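PDB 4B8X: possible MarR-transcriptional regulator, which is of unknown biological function but, as a winged-helix protein of the MarR family, probably binds DNA as a dimer and regulates transcription. Local coordinates for residues I19-G22 and E23-V27; L33-A36 and R37-L41; L61-H64 and P65-T69; A108-D111 and L112-D116; E129-A132 and M133-L137. All coordinates share one frame; numbering follows the deposited sequence.

Interaction 1 (I19-G22 and E23-V27); sequences ILLG and EVDAV
Leu21 carries CG trans to its own backbone N (chi1 -177°), whereas Asp25, one turn later, swings its carboxylate to the side of its N (chi1 -88°), and these two settings bring both ends together on one side of the helix. The pair is an i to i+4 contact within helix 5-28, the long N-terminal helix of a MarR-family subunit. Leu21 CG lies 3.7 Å from Asp25 OD2, and Leu21 CD1 is just as near Asp25 OD1, so the isobutyl group slants across the carboxylate and meets both oxygens with carbon alone. Asp25 OD1 accepts the backbone N-H of Phe35 at the start of the next helix, and the Phe35 side chain also packs on Leu21 and Val24. Beneath the side chains the backbone bonds run in regular alpha-helical sequence. Val24 N to Leu20 O, at 2.9 Å, is nearly linear (170° at the hydrogen), while Ala26 N to Gly22 O is longer and more bent. Leu20, Leu21 and Val24 also pack on Ile13, Met14 and Ile10 of the second subunit, so this part of the helix serves the dimer interface as well as the core of its own chain. Val24 is set close over the preceding turn, its CG2 standing 3.3 Å from Leu20 O, with Leu21 CD1 at a loose 4.4 Å from Val24 CG2.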
loop_
_atom_site.group_PDB
_atom_site.type_symbol
_atom_site.label_atom_id
_atom_site.label_comp_id
_atom_site.label_asym_id
_atom_site.label_seq_id
_atom_site.Cartn_x
_atom_site.Cartn_y
_atom_site.Cartn_z
ATOM N N ILE A 19 5.978 -3.382 4.074
ATOM C CA ILE A 19 7.309 -3.919 4.253
ATOM C C ILE A 19 8.032 -3.943 2.899
ATOM O O ILE A 19 9.157 -3.453 2.760
ATOM C CB ILE A 19 7.208 -5.335 4.835
ATOM C CG1 ILE A 19 6.695 -5.297 6.288
ATOM C CG2 ILE A 19 8.552 -6.038 4.760
ATOM C CD1 ILE A 19 6.174 -6.643 6.773
ATOM N N LEU A 20 7.391 -4.502 1.881
ATOM C CA LEU A 20 8.030 -4.605 0.581
ATOM C C LEU A 20 8.244 -3.235 -0.055
ATOM O O LEU A 20 9.298 -2.992 -0.653
ATOM C CB LEU A 20 7.216 -5.517 -0.348
ATOM C CG LEU A 20 7.143 -6.973 0.093
ATOM C CD1 LEU A 20 6.254 -7.751 -0.874
ATOM C CD2 LEU A 20 8.509 -7.598 0.206
ATOM N N LEU A 21 7.272 -2.334 0.054
ATOM C CA LEU A 21 7.444 -1.007 -0.510
ATOM C C LEU A 21 8.664 -0.323 0.102
ATOM O O LEU A 21 9.428 0.327 -0.606
ATOM C CB LEU A 21 6.191 -0.162 -0.320
ATOM C CG LEU A 21 6.235 1.233 -0.932
ATOM C CD1 LEU A 21 6.447 1.160 -2.445
ATOM C CD2 LEU A 21 4.973 1.992 -0.575
ATOM N N GLY A 22 8.852 -0.413 1.417
ATOM C CA GLY A 22 10.017 0.187 2.038
ATOM C C GLY A 22 11.305 -0.344 1.430
ATOM O O GLY A 22 12.228 0.412 1.154
ATOM N N GLU A 23 11.386 -1.657 1.248
ATOM C CA GLU A 23 12.577 -2.291 0.688
ATOM C C GLU A 23 12.845 -1.857 -0.755
ATOM O O GLU A 23 13.972 -1.509 -1.102
ATOM C CB GLU A 23 12.492 -3.824 0.787
ATOM C CG GLU A 23 12.637 -4.374 2.209
ATOM C CD GLU A 23 14.078 -4.585 2.670
ATOM O OE1 GLU A 23 14.958 -4.945 1.852
ATOM O OE2 GLU A 23 14.331 -4.398 3.879
ATOM N N VAL A 24 11.829 -1.908 -1.607
ATOM C CA VAL A 24 12.044 -1.574 -3.020
ATOM C C VAL A 24 12.198 -0.074 -3.236
ATOM O O VAL A 24 12.981 0.323 -4.112
ATOM C CB VAL A 24 10.983 -2.191 -3.973
ATOM C CG1 VAL A 24 11.051 -3.699 -3.883
ATOM C CG2 VAL A 24 9.558 -1.682 -3.711
ATOM N N ASP A 25 11.534 0.776 -2.442
ATOM C CA ASP A 25 11.807 2.209 -2.503
ATOM C C ASP A 25 13.296 2.471 -2.202
ATOM O O ASP A 25 13.926 3.324 -2.842
ATOM C CB ASP A 25 10.948 3.009 -1.506
ATOM C CG ASP A 25 9.565 3.450 -2.059
ATOM O OD1 ASP A 25 9.302 3.375 -3.284
ATOM O OD2 ASP A 25 8.721 3.936 -1.234
ATOM N N ALA A 26 13.879 1.759 -1.238
ATOM C CA ALA A 26 15.274 2.014 -0.889
ATOM C C ALA A 26 16.212 1.611 -2.028
ATOM O O ALA A 26 17.239 2.251 -2.260
ATOM C CB ALA A 26 15.638 1.299 0.419
ATOM N N VAL A 27 15.862 0.562 -2.765
ATOM C CA VAL A 27 16.704 0.113 -3.858
ATOM C C VAL A 27 16.698 1.135 -5.013
ATOM O O VAL A 27 17.715 1.327 -5.673
ATOM C CB VAL A 27 16.262 -1.283 -4.354
ATOM C CG1 VAL A 27 16.993 -1.675 -5.619
ATOM C CG2 VAL A 27 16.460 -2.353 -3.290
#

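Interaction 2 (L33-A36 and R37-L41); sequences LTFA and RYEAL
Phe35 and Tyr38 set their rings nearly parallel, with planes 24° apart, yet slid so far past each other that the centroids are 5.5 Å apart and there is hardly any overlap. The touch is therefore made by ring carbons, Phe35 CE1 against Tyr38 CD2 at 3.6 Å. Glu39 approaches the same phenylalanine differently: its CG lies over a face of the ring, 4.2 Å from the centroid, a CH-pi contact displaced toward the rim. Its carboxylate continues above CD2 and CE2, its plane turned 31° from that of the ring.

Thr34 begins the helix as N-cap. With chi1 at 62°, OG1 sits between the backbone N and the carbonyl carbon, where it accepts the N-H of Arg37 at 3.3 Å in a fairly straight bond. The Arg37 chain folds at chi3, carrying the guanidinium back so that one face covers Thr34 and CG2 of that threonine comes 3.7 Å from Arg37 NH1; NH2 is held by Gly32 O. On the inner side, Leu33 spreads its CD2 between Arg37 CB and Leu41 CD1, 4.0 Å from the latter, and packs toward helices 65-77 and 99-114.

Helix 35-45 thus has its start fixed by Thr34 OG1 at Arg37 N. Tyr38 OH is hydrogen-bonded to Thr109 OG1, which gives its buried hydroxyl a polar mate, whereas Thr34 N is buried with no partner in the model, a probable small cost of this turn.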
loop_
_atom_site.group_PDB
_atom_site.type_symbol
_atom_site.label_atom_id
_atom_site.label_comp_id
_atom_site.label_asym_id
_atom_site.label_seq_id
_atom_site.Cartn_x
_atom_site.Cartn_y
_atom_site.Cartn_z
ATOM N N LEU A 33 14.413 7.719 -8.024
ATOM C CA LEU A 33 13.074 7.179 -8.231
ATOM C C LEU A 33 12.413 6.819 -6.921
ATOM O O LEU A 33 13.093 6.586 -5.934
ATOM C CB LEU A 33 13.140 5.888 -9.069
ATOM C CG LEU A 33 13.713 6.036 -10.479
ATOM C CD1 LEU A 33 13.953 4.671 -11.079
ATOM C CD2 LEU A 33 12.789 6.860 -11.354
ATOM N N THR A 34 11.085 6.750 -6.961
ATOM C CA THR A 34 10.298 5.942 -6.047
ATOM C C THR A 34 9.825 4.711 -6.805
ATOM O O THR A 34 9.940 4.652 -8.037
ATOM C CB THR A 34 9.060 6.711 -5.583
ATOM O OG1 THR A 34 8.245 7.005 -6.731
ATOM C CG2 THR A 34 9.444 7.980 -4.827
ATOM N N PHE A 35 9.283 3.727 -6.109
ATOM C CA PHE A 35 8.859 2.532 -6.796
ATOM C C PHE A 35 7.761 2.860 -7.804
ATOM O O PHE A 35 7.723 2.289 -8.881
ATOM C CB PHE A 35 8.429 1.444 -5.804
ATOM C CG PHE A 35 8.305 0.082 -6.426
ATOM C CD1 PHE A 35 9.422 -0.557 -6.922
ATOM C CD2 PHE A 35 7.104 -0.567 -6.483
ATOM C CE1 PHE A 35 9.345 -1.808 -7.481
ATOM C CE2 PHE A 35 7.005 -1.824 -7.053
ATOM C CZ PHE A 35 8.132 -2.451 -7.542
ATOM N N ALA A 36 6.873 3.789 -7.450
ATOM C CA ALA A 36 5.801 4.206 -8.350
ATOM C C ALA A 36 6.379 4.766 -9.667
ATOM O O ALA A 36 5.872 4.489 -10.763
ATOM C CB ALA A 36 4.912 5.245 -7.669
ATOM N N ARG A 37 7.424 5.565 -9.575
ATOM C CA ARG A 37 8.038 6.106 -10.781
ATOM C C ARG A 37 8.761 5.032 -11.588
ATOM O O ARG A 37 8.722 5.038 -12.821
ATOM C CB ARG A 37 8.957 7.282 -10.454
ATOM C CG ARG A 37 8.169 8.442 -9.848
ATOM C CD ARG A 37 8.845 9.782 -10.068
ATOM N NE ARG A 37 10.037 9.972 -9.234
ATOM C CZ ARG A 37 10.027 10.405 -7.974
ATOM N NH1 ARG A 37 8.881 10.609 -7.345
ATOM N NH2 ARG A 37 11.167 10.577 -7.325
ATOM N N TYR A 38 9.387 4.090 -10.889
ATOM C CA TYR A 38 9.995 2.934 -11.526
ATOM C C TYR A 38 8.949 2.158 -12.313
ATOM O O TYR A 38 9.191 1.792 -13.461
ATOM C CB TYR A 38 10.680 2.069 -10.453
ATOM C CG TYR A 38 11.052 0.701 -10.952
ATOM C CD1 TYR A 38 12.213 0.521 -11.703
ATOM C CD2 TYR A 38 10.255 -0.400 -10.700
ATOM C CE1 TYR A 38 12.536 -0.723 -12.192
ATOM C CE2 TYR A 38 10.552 -1.650 -11.190
ATOM C CZ TYR A 38 11.700 -1.814 -11.919
ATOM O OH TYR A 38 12.002 -3.049 -12.395
ATOM N N GLU A 39 7.798 1.905 -11.706
ATOM C CA GLU A 39 6.770 1.123 -12.376
ATOM C C GLU A 39 6.298 1.804 -13.654
ATOM O O GLU A 39 5.995 1.146 -14.649
ATOM C CB GLU A 39 5.586 0.870 -11.456
ATOM C CG GLU A 39 5.895 -0.012 -10.251
ATOM C CD GLU A 39 4.735 -0.045 -9.248
ATOM O OE1 GLU A 39 4.382 0.984 -8.601
ATOM O OE2 GLU A 39 4.177 -1.125 -9.103
ATOM N N ALA A 40 6.205 3.123 -13.636
ATOM C CA ALA A 40 5.794 3.857 -14.841
ATOM C C ALA A 40 6.825 3.693 -15.978
ATOM O O ALA A 40 6.457 3.500 -17.157
ATOM C CB ALA A 40 5.566 5.324 -14.520
ATOM N N LEU A 41 8.110 3.775 -15.642
ATOM C CA LEU A 41 9.158 3.572 -16.638
ATOM C C LEU A 41 9.079 2.157 -17.205
ATOM O O LEU A 41 9.201 1.961 -18.423
ATOM C CB LEU A 41 10.547 3.787 -16.067
ATOM C CG LEU A 41 10.903 5.222 -15.684
ATOM C CD1 LEU A 41 12.233 5.292 -14.966
ATOM C CD2 LEU A 41 10.932 6.104 -16.927
#

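Interaction 3 (L61-H64 and P65-T69); sequences LMVH and PTSVT
His64 lays one face of its imidazole under Pro65, whose CD stands 3.5 Å from the ring centroid and only 18° off the normal, a CH-pi contact between side chains that cross at about a right angle. With the backbone N and CG in a trans relation (chi1 -170°), the ring turns back over the first turn of helix 65-77. There ND1 accepts the N-H of Thr66 at 3.1 Å in a straight capping bond (162° at the hydrogen), although the donor lies well out of the ring plane. Thr66 OG1 comes to the ring edge and forms a second, shorter hydrogen bond with His64 ND1 at 2.7 Å. The His64 carbonyl receives Val68 N at 3.1 Å and, weakly, Ser67 N.

Val63 CG2 meets CG2 of Val68 at 3.5 Å, and its CB lies beside Ser67 OG. Val63 also packs on Gln18 of the second subunit, while Val68 reaches Met54 and Ile57. His64 is thus the N-cap, while Val63 and Val68, at N' and N4, pair as in a hydrophobic staple. The turn is consistent with the helix-turn-helix of the MarR winged-helix fold, in which helix 65-77 is probably the DNA-recognition helix.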
loop_
_atom_site.group_PDB
_atom_site.type_symbol
_atom_site.label_atom_id
_atom_site.label_comp_id
_atom_site.label_asym_id
_atom_site.label_seq_id
_atom_site.Cartn_x
_atom_site.Cartn_y
_atom_site.Cartn_z
ATOM N N LEU A 61 -1.732 1.542 -14.225
ATOM C CA LEU A 61 -1.156 1.600 -12.872
ATOM C C LEU A 61 -2.207 1.770 -11.748
ATOM O O LEU A 61 -1.895 1.651 -10.549
ATOM C CB LEU A 61 -0.091 2.701 -12.791
ATOM C CG LEU A 61 1.058 2.594 -13.798
ATOM C CD1 LEU A 61 2.015 3.775 -13.706
ATOM C CD2 LEU A 61 1.787 1.285 -13.569
ATOM N N MET A 62 -3.444 2.046 -12.135
ATOM C CA MET A 62 -4.536 2.232 -11.178
ATOM C C MET A 62 -4.238 3.312 -10.158
ATOM O O MET A 62 -4.408 3.139 -8.963
ATOM C CB MET A 62 -4.943 0.905 -10.527
ATOM C CG MET A 62 -5.506 -0.047 -11.551
ATOM S SD MET A 62 -7.083 0.548 -12.179
ATOM C CE MET A 62 -8.169 0.242 -10.800
ATOM N N VAL A 63 -3.817 4.458 -10.674
ATOM C CA VAL A 63 -3.600 5.635 -9.850
ATOM C C VAL A 63 -4.409 6.823 -10.414
ATOM O O VAL A 63 -4.737 6.861 -11.592
ATOM C CB VAL A 63 -2.093 5.989 -9.721
ATOM C CG1 VAL A 63 -1.311 4.827 -9.091
ATOM C CG2 VAL A 63 -1.494 6.358 -11.064
ATOM N N HIS A 64 -4.655 7.797 -9.546
ATOM C CA HIS A 64 -5.421 8.995 -9.872
ATOM C C HIS A 64 -4.708 9.810 -10.925
ATOM O O HIS A 64 -3.482 9.839 -10.957
ATOM C CB HIS A 64 -5.600 9.829 -8.595
ATOM C CG HIS A 64 -6.565 10.981 -8.728
ATOM N ND1 HIS A 64 -6.162 12.218 -9.048
ATOM C CD2 HIS A 64 -7.941 11.052 -8.531
ATOM C CE1 HIS A 64 -7.222 13.034 -9.090
ATOM N NE2 HIS A 64 -8.312 12.318 -8.776
ATOM N N PRO A 65 -5.453 10.534 -11.780
ATOM C CA PRO A 65 -4.785 11.310 -12.817
ATOM C C PRO A 65 -3.729 12.280 -12.277
ATOM O O PRO A 65 -2.700 12.500 -12.923
ATOM C CB PRO A 65 -5.944 12.034 -13.511
ATOM C CG PRO A 65 -7.106 11.119 -13.336
ATOM C CD PRO A 65 -6.906 10.455 -12.011
ATOM N N THR A 66 -3.969 12.848 -11.100
ATOM C CA THR A 66 -2.999 13.782 -10.549
ATOM C C THR A 66 -1.732 13.078 -10.094
ATOM O O THR A 66 -0.677 13.684 -10.115
ATOM C CB THR A 66 -3.576 14.632 -9.390
ATOM O OG1 THR A 66 -4.008 13.768 -8.340
ATOM C CG2 THR A 66 -4.742 15.510 -9.880
ATOM N N SER A 67 -1.836 11.798 -9.716
ATOM C CA SER A 67 -0.654 10.991 -9.392
ATOM C C SER A 67 0.144 10.660 -10.664
ATOM O O SER A 67 1.385 10.653 -10.643
ATOM C CB SER A 67 -1.070 9.706 -8.652
ATOM O OG SER A 67 -0.001 8.772 -8.539
ATOM N N VAL A 68 -0.561 10.361 -11.764
ATOM C CA VAL A 68 0.129 10.141 -13.049
ATOM C C VAL A 68 0.881 11.414 -13.428
ATOM O O VAL A 68 2.044 11.341 -13.819
ATOM C CB VAL A 68 -0.831 9.764 -14.200
ATOM C CG1 VAL A 68 -0.070 9.606 -15.519
ATOM C CG2 VAL A 68 -1.560 8.461 -13.890
ATOM N N THR A 69 0.249 12.580 -13.285
ATOM C CA THR A 69 0.939 13.806 -13.626
ATOM C C THR A 69 2.147 14.012 -12.721
ATOM O O THR A 69 3.235 14.361 -13.182
ATOM C CB THR A 69 -0.004 15.001 -13.517
ATOM O OG1 THR A 69 -1.109 14.814 -14.428
ATOM C CG2 THR A 69 0.738 16.310 -13.770
#

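Interaction 4 (A108-D111 and L112-D116); sequences ATRD and LMAMD
The C-terminal end of helix 99-114 closes in a Schellman motif, with Asp116 as its C-prime residue at positive phi: Phe117 N bonds to Leu112 O, and Asp116 N to Met113 O at 3.1 Å. In the turns before it, Leu112 N to Ala108 O and Met113 N to Thr109 O are firm bonds, the latter 2.8 Å, but Met115 N to Asp111 O has stretched to 3.3 Å and is weak. Thr109 and Met113 run side by side in the same direction, CG2 of the threonine 4.0 Å from Met113 CG. In the conformer described, Arg110 curls at chi2 and chi3, which places NH2 3.8 Å from Ala114 CB. This conformer appears to grip Asp111 side-on in a salt bridge: NE and NH2 both donate to OD1, the NH2 bond being 2.9 Å long, and the oxygen lies near the guanidinium plane. Asp111 OD2 is hydrogen-bonded to Tyr31 OH. Replacing this aspartate with alanine is likely to leave the Arg110 guanidinium without its counter-charge and Tyr31 OH without this partner. With the carboxylate shared between a cation and a phenol, its negative charge is likely to be stabilised, while Leu112 supplies the apolar side by packing on Val24 and Tyr38.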
loop_
_atom_site.group_PDB
_atom_site.type_symbol
_atom_site.label_atom_id
_atom_site.label_comp_id
_atom_site.label_asym_id
_atom_site.label_seq_id
_atom_site.Cartn_x
_atom_site.Cartn_y
_atom_site.Cartn_z
ATOM N N ALA A 108 18.022 -0.116 -12.481
ATOM C CA ALA A 108 17.173 -0.311 -11.304
ATOM C C ALA A 108 16.592 -1.736 -11.287
ATOM O O ALA A 108 16.524 -2.356 -10.223
ATOM C CB ALA A 108 16.072 0.749 -11.304
ATOM N N THR A 109 16.163 -2.241 -12.443
ATOM C CA THR A 109 15.646 -3.602 -12.520
ATOM C C THR A 109 16.681 -4.645 -12.111
ATOM O O THR A 109 16.361 -5.585 -11.382
ATOM C CB THR A 109 15.081 -3.910 -13.910
ATOM O OG1 THR A 109 14.015 -2.991 -14.159
ATOM C CG2 THR A 109 14.583 -5.359 -14.029
ATOM N N ARG A 110 17.916 -4.480 -12.574
ATOM C CA ARG A 110 18.959 -5.426 -12.174
ATOM C C ARG A 110 19.152 -5.421 -10.662
ATOM O O ARG A 110 19.271 -6.493 -10.073
ATOM C CB ARG A 110 20.290 -5.141 -12.860
ATOM C CG ARG A 110 21.367 -6.184 -12.597
ATOM C CD ARG A 110 22.687 -5.538 -12.201
ATOM N NE ARG A 110 22.649 -5.086 -10.815
ATOM C CZ ARG A 110 22.872 -5.865 -9.766
ATOM N NH1 ARG A 110 23.190 -7.150 -9.939
ATOM N NH2 ARG A 110 22.802 -5.354 -8.542
ATOM N N ASP A 111 19.145 -4.243 -10.040
ATOM C CA ASP A 111 19.286 -4.173 -8.596
ATOM C C ASP A 111 18.098 -4.831 -7.875
ATOM O O ASP A 111 18.292 -5.576 -6.911
ATOM C CB ASP A 111 19.402 -2.722 -8.134
ATOM C CG ASP A 111 20.733 -2.070 -8.461
ATOM O OD1 ASP A 111 21.655 -2.752 -8.948
ATOM O OD2 ASP A 111 20.818 -0.845 -8.214
ATOM N N LEU A 112 16.873 -4.545 -8.323
ATOM C CA LEU A 112 15.664 -5.128 -7.712
ATOM C C LEU A 112 15.667 -6.652 -7.845
ATOM O O LEU A 112 15.328 -7.379 -6.905
ATOM C CB LEU A 112 14.393 -4.526 -8.323
ATOM C CG LEU A 112 14.156 -3.074 -7.932
ATOM C CD1 LEU A 112 13.251 -2.414 -8.935
ATOM C CD2 LEU A 112 13.583 -3.030 -6.527
ATOM N N MET A 113 16.053 -7.142 -9.021
ATOM C CA MET A 113 16.117 -8.587 -9.281
ATOM C C MET A 113 17.127 -9.244 -8.345
ATOM O O MET A 113 16.897 -10.329 -7.830
ATOM C CB MET A 113 16.509 -8.871 -10.741
ATOM C CG MET A 113 15.455 -8.491 -11.769
ATOM S SD MET A 113 14.036 -9.604 -11.824
ATOM C CE MET A 113 14.742 -11.039 -12.617
ATOM N N ALA A 114 18.246 -8.570 -8.142
ATOM C CA ALA A 114 19.301 -9.104 -7.284
ATOM C C ALA A 114 18.809 -9.329 -5.832
ATOM O O ALA A 114 19.291 -10.227 -5.151
ATOM C CB ALA A 114 20.522 -8.184 -7.302
ATOM N N MET A 115 17.874 -8.508 -5.350
ATOM C CA MET A 115 17.282 -8.660 -4.020
ATOM C C MET A 115 15.858 -9.220 -4.026
ATOM O O MET A 115 15.175 -9.207 -3.011
ATOM C CB MET A 115 17.362 -7.352 -3.203
ATOM C CG MET A 115 16.902 -6.054 -3.854
ATOM S SD MET A 115 15.124 -5.864 -3.900
ATOM C CE MET A 115 14.769 -5.517 -2.177
ATOM N N ASP A 116 15.461 -9.810 -5.146
ATOM C CA ASP A 116 14.176 -10.506 -5.286
ATOM C C ASP A 116 12.984 -9.676 -4.870
ATOM O O ASP A 116 12.029 -10.187 -4.318
ATOM C CB ASP A 116 14.136 -11.828 -4.503
ATOM C CG ASP A 116 14.955 -12.862 -5.118
ATOM O OD1 ASP A 116 14.644 -13.258 -6.246
ATOM O OD2 ASP A 116 15.901 -13.299 -4.440
#

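Interaction 5 (E129-A132 and M133-L137); sequences EIFA and MLRPL
Apolar contacts link Ile130 to the turn that follows. Ile130 and Met133 lie alongside each other, CG1 of the isoleucine 4.2 Å from Met133 CE, and the CG2 branch runs beside Leu134 CD1. The thioether chain gets there because Met133 CG sits between its backbone N and carbonyl carbon (chi1 78°) and then extends, carrying CE back over Ile130 CA. In an aromatic-arginine contact, Phe131 and Arg135 lie alongside, with CE2 of the ring 3.9 Å from Arg135 CD. Phe131 CZ is at the edge of the guanidinium, whose plane is turned 68° from the ring; the cation-pi partner of Arg135 is Phe144.

Among the backbone bonds, Met133 N to Glu129 O is of normal length at 2.9 Å, but Leu134 N to Ile130 O lengthens to 3.3 Å. Arg135 N makes a weak i to i+3 bond to Ala132 O, a sign of the disturbed turn before Pro136, which has no N-H to give. Cutting Met133 back to alanine is likely to open a gap beside Ile130 and lose the contact with Met133 of the second subunit. This Met133-Met133 packing, with Met133 O and Leu137 N both hydrogen-bonded to Tyr122 OH of the second subunit, marks helix 129-140 as part of the helical dimer interface of the MarR fold.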
loop_
_atom_site.group_PDB
_atom_site.type_symbol
_atom_site.label_atom_id
_atom_site.label_comp_id
_atom_site.label_asym_id
_atom_site.label_seq_id
_atom_site.Cartn_x
_atom_site.Cartn_y
_atom_site.Cartn_z
ATOM N N GLU A 129 2.719 -19.458 -4.403
ATOM C CA GLU A 129 1.527 -19.545 -3.581
ATOM C C GLU A 129 0.936 -18.166 -3.312
ATOM O O GLU A 129 -0.287 -17.998 -3.330
ATOM C CB GLU A 129 1.862 -20.229 -2.260
ATOM C CG GLU A 129 1.909 -21.743 -2.326
ATOM C CD GLU A 129 0.581 -22.387 -2.688
ATOM O OE1 GLU A 129 -0.486 -21.915 -2.231
ATOM O OE2 GLU A 129 0.611 -23.389 -3.407
ATOM N N ILE A 130 1.781 -17.166 -3.071
ATOM C CA ILE A 130 1.328 -15.789 -2.862
ATOM C C ILE A 130 0.584 -15.281 -4.103
ATOM O O ILE A 130 -0.518 -14.738 -4.022
ATOM C CB ILE A 130 2.507 -14.884 -2.487
ATOM C CG1 ILE A 130 2.974 -15.233 -1.056
ATOM C CG2 ILE A 130 2.118 -13.415 -2.624
ATOM C CD1 ILE A 130 4.313 -14.667 -0.647
ATOM N N PHE A 131 1.183 -15.518 -5.279
ATOM C CA PHE A 131 0.551 -15.171 -6.548
ATOM C C PHE A 131 -0.809 -15.873 -6.664
ATOM O O PHE A 131 -1.830 -15.281 -6.965
ATOM C CB PHE A 131 1.484 -15.500 -7.737
ATOM C CG PHE A 131 0.814 -15.369 -9.065
ATOM C CD1 PHE A 131 0.699 -14.119 -9.649
ATOM C CD2 PHE A 131 0.239 -16.458 -9.688
ATOM C CE1 PHE A 131 0.040 -13.969 -10.857
ATOM C CE2 PHE A 131 -0.434 -16.311 -10.893
ATOM C CZ PHE A 131 -0.531 -15.070 -11.470
ATOM N N ALA A 132 -0.807 -17.180 -6.464
ATOM C CA ALA A 132 -2.006 -17.951 -6.689
ATOM C C ALA A 132 -3.130 -17.576 -5.720
ATOM O O ALA A 132 -4.304 -17.547 -6.113
ATOM C CB ALA A 132 -1.692 -19.432 -6.594
ATOM N N MET A 133 -2.805 -17.288 -4.463
ATOM C CA MET A 133 -3.821 -17.007 -3.458
ATOM C C MET A 133 -4.507 -15.663 -3.672
ATOM O O MET A 133 -5.685 -15.501 -3.318
ATOM C CB MET A 133 -3.234 -17.125 -2.032
ATOM C CG MET A 133 -2.396 -15.953 -1.534
ATOM S SD MET A 133 -1.403 -16.208 -0.021
ATOM C CE MET A 133 -0.938 -14.494 0.145
ATOM N N LEU A 134 -3.794 -14.707 -4.268
ATOM C CA LEU A 134 -4.331 -13.372 -4.475
ATOM C C LEU A 134 -4.942 -13.206 -5.865
ATOM O O LEU A 134 -5.570 -12.174 -6.155
ATOM C CB LEU A 134 -3.240 -12.335 -4.251
ATOM C CG LEU A 134 -2.668 -12.286 -2.823
ATOM C CD1 LEU A 134 -1.500 -11.311 -2.753
ATOM C CD2 LEU A 134 -3.766 -11.949 -1.816
ATOM N N ARG A 135 -4.779 -14.225 -6.705
ATOM C CA ARG A 135 -5.231 -14.122 -8.096
ATOM C C ARG A 135 -6.752 -13.895 -8.218
ATOM O O ARG A 135 -7.177 -13.048 -8.988
ATOM C CB ARG A 135 -4.743 -15.305 -8.952
ATOM C CG ARG A 135 -4.770 -15.015 -10.451
ATOM C CD ARG A 135 -4.324 -16.215 -11.246
ATOM N NE ARG A 135 -4.279 -15.953 -12.682
ATOM C CZ ARG A 135 -5.336 -15.981 -13.477
ATOM N NH1 ARG A 135 -6.539 -16.262 -13.002
ATOM N NH2 ARG A 135 -5.174 -15.729 -14.773
ATOM N N PRO A 136 -7.580 -14.624 -7.440
ATOM C CA PRO A 136 -9.043 -14.439 -7.620
ATOM C C PRO A 136 -9.500 -13.002 -7.294
ATOM O O PRO A 136 -10.396 -12.453 -7.928
ATOM C CB PRO A 136 -9.635 -15.493 -6.683
ATOM C CG PRO A 136 -8.599 -16.585 -6.661
ATOM C CD PRO A 136 -7.294 -15.815 -6.620
ATOM N N LEU A 137 -8.920 -12.394 -6.268
ATOM C CA LEU A 137 -9.199 -11.004 -5.951
ATOM C C LEU A 137 -8.891 -10.071 -7.131
ATOM O O LEU A 137 -9.650 -9.142 -7.458
ATOM C CB LEU A 137 -8.396 -10.605 -4.693
ATOM C CG LEU A 137 -8.694 -9.234 -4.090
ATOM C CD1 LEU A 137 -10.030 -9.253 -3.354
ATOM C CD2 LEU A 137 -7.588 -8.836 -3.137
#

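Overall arrangement
The five contacts follow one another along the chain, each local to a helix or helix start. Interactions 1, 2 and 4 form one core: their centres are about 11 to 13 Å apart, and helices 5-28, 35-45 and 99-114 meet through Phe35, Tyr38, Val24 and Leu112. Interaction 3 lies about 12 Å from interaction 2 between centres and touches it where Leu61 CD1 packs 3.9 Å from Ala40 CA. It is about 25 Å between centres from interaction 4, on the opposite side of the chain's centre. Interaction 5, about 21 Å from interaction 1 between centres, touches none of the others. All but interaction 2 contact the second subunit, so the start of the probable DNA-recognition helix, like the helical core, lies against the second subunit.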